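Local coordinates for putative cytosolic protein (Geobacillus zalihae, PDB 6AHX), which senses copper as a CsoR-family regulator, probably binding operator DNA as a repressor and releasing it when Cu(I) is bound, at the interface of chains A and B. Sequence-based numbering; all coordinates share one arbitrary frame. Chains: chain A/B, Putative cytosolic protein.

The interface of chains A and B. Residues chain A 56-57, 60-61, 64; chain B 53, 56-57, 60.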
loop_
_atom_site.group_PDB
_atom_site.type_symbol
_atom_site.label_atom_id
_atom_site.label_comp_id
_atom_site.label_asym_id
_atom_site.label_seq_id
_atom_site.Cartn_x
_atom_site.Cartn_y
_atom_site.Cartn_z
ATOM N N VAL A 56 4.196 2.150 -4.610
ATOM C CA VAL A 56 3.411 2.196 -3.400
ATOM C C VAL A 56 4.182 1.729 -2.154
ATOM O O VAL A 56 4.071 2.338 -1.097
ATOM C CB VAL A 56 2.095 1.387 -3.562
ATOM C CG1 VAL A 56 1.352 1.306 -2.231
ATOM C CG2 VAL A 56 1.175 2.022 -4.603
ATOM N N ARG A 57 4.946 0.629 -2.254
ATOM C CA ARG A 57 5.818 0.178 -1.138
ATOM C C ARG A 57 6.806 1.259 -0.683
ATOM O O ARG A 57 7.062 1.447 0.499
ATOM C CB ARG A 57 6.500 -1.149 -1.474
ATOM C CG ARG A 57 5.482 -2.316 -1.641
ATOM C CD ARG A 57 6.150 -3.708 -1.753
ATOM N NE ARG A 57 6.777 -4.148 -0.478
ATOM C CZ ARG A 57 8.081 -4.157 -0.211
ATOM N NH1 ARG A 57 8.940 -3.765 -1.086
ATOM N NH2 ARG A 57 8.538 -4.566 0.970
ATOM N N LEU A 60 4.808 4.139 1.060
ATOM C CA LEU A 60 4.459 3.677 2.409
ATOM C C LEU A 60 5.676 3.713 3.375
ATOM O O LEU A 60 5.580 4.134 4.518
ATOM C CB LEU A 60 3.835 2.261 2.377
ATOM C CG LEU A 60 2.348 2.137 1.949
ATOM C CD1 LEU A 60 2.014 0.717 1.520
ATOM C CD2 LEU A 60 1.320 2.569 3.010
ATOM N N ASP A 61 6.798 3.242 2.907
ATOM C CA ASP A 61 8.053 3.357 3.607
ATOM C C ASP A 61 8.379 4.817 3.947
ATOM O O ASP A 61 8.669 5.109 5.071
ATOM C CB ASP A 61 9.156 2.705 2.797
ATOM C CG ASP A 61 10.508 2.760 3.511
ATOM O OD1 ASP A 61 10.676 2.115 4.522
ATOM O OD2 ASP A 61 11.401 3.511 3.104
ATOM N N ALA A 64 5.917 6.039 6.740
ATOM C CA ALA A 64 6.303 5.517 8.050
ATOM C C ALA A 64 7.500 6.270 8.713
ATOM O O ALA A 64 7.496 6.580 9.926
ATOM C CB ALA A 64 6.676 4.041 7.912
ATOM N N ILE B 53 1.180 -0.202 8.559
ATOM C CA ILE B 53 1.903 0.119 7.355
ATOM C C ILE B 53 2.806 -1.030 6.933
ATOM O O ILE B 53 2.961 -1.342 5.733
ATOM C CB ILE B 53 2.696 1.422 7.485
ATOM C CG1 ILE B 53 1.715 2.621 7.568
ATOM C CG2 ILE B 53 3.583 1.660 6.255
ATOM C CD1 ILE B 53 2.334 3.987 7.839
ATOM N N VAL B 56 0.790 -3.780 5.345
ATOM C CA VAL B 56 0.473 -3.466 3.972
ATOM C C VAL B 56 1.665 -3.640 3.016
ATOM O O VAL B 56 1.502 -4.160 1.918
ATOM C CB VAL B 56 -0.116 -2.034 3.854
ATOM C CG1 VAL B 56 -0.296 -1.652 2.386
ATOM C CG2 VAL B 56 -1.467 -1.927 4.560
ATOM N N ARG B 57 2.865 -3.183 3.406
ATOM C CA ARG B 57 4.091 -3.418 2.599
ATOM C C ARG B 57 4.346 -4.905 2.327
ATOM O O ARG B 57 4.744 -5.307 1.242
ATOM C CB ARG B 57 5.299 -2.708 3.213
ATOM C CG ARG B 57 5.145 -1.159 3.208
ATOM C CD ARG B 57 6.439 -0.408 3.608
ATOM N NE ARG B 57 7.511 -0.523 2.584
ATOM C CZ ARG B 57 8.593 -1.294 2.669
ATOM N NH1 ARG B 57 8.800 -2.035 3.701
ATOM N NH2 ARG B 57 9.491 -1.329 1.687
ATOM N N LEU B 60 1.591 -6.231 -0.116
ATOM C CA LEU B 60 1.941 -5.770 -1.466
ATOM C C LEU B 60 3.113 -6.587 -2.080
ATOM O O LEU B 60 3.093 -6.970 -3.239
ATOM C CB LEU B 60 2.272 -4.258 -1.477
ATOM C CG LEU B 60 1.084 -3.259 -1.443
ATOM C CD1 LEU B 60 1.537 -1.878 -0.997
ATOM C CD2 LEU B 60 0.317 -3.105 -2.769
#
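Helix 46-70 of each chain packs against its twin across a two-fold axis in the all-helical CsoR fold, and A:Arg57 meets B:Arg57 at the crossing. The NE of B:Arg57 donates to the backbone carbonyl O of A:Arg57 at 2.9 Å, nearly straight (165° at H), and the two-fold axis repeats the bond from A:Arg57 NE to B:Arg57 O. Each oxygen lies in the guanidinium plane, although the donor is tilted from the carbonyl plane. A bend at chi3 (69°) turns each long chain so that NE reaches the partner's backbone. The guanidinium planes are 35° apart, with NH2 of B:Arg57 over a face of A:Arg57, toward its rim, and 3.4 Å from NH2 of A:Arg57; if both are charged, as is likely, the approach is probably eased by A:Asp61, whose OD1 is 4.6 Å from B:Arg57 NE. An alanine in place of A:Arg57 would probably leave the B:Arg57 carbonyl without its cross-chain donor and open a gap beside B:Leu60. Beside the arginine pair, CD1 of A:Leu60 meets CD1 of B:Leu60 at 3.6 Å, crossing at about a right angle. CD1 of A:Leu60 also presses on CG1 of B:Val56 at 3.4 Å, a tight fit for a short beta-branched side chain. The CB of A:Leu60 rests 3.8 Å from B:Arg57 CG, an apolar methylene, and B:Ile53 points CG2 at that CB. Together these contacts probably help hold the copper-sensing dimer.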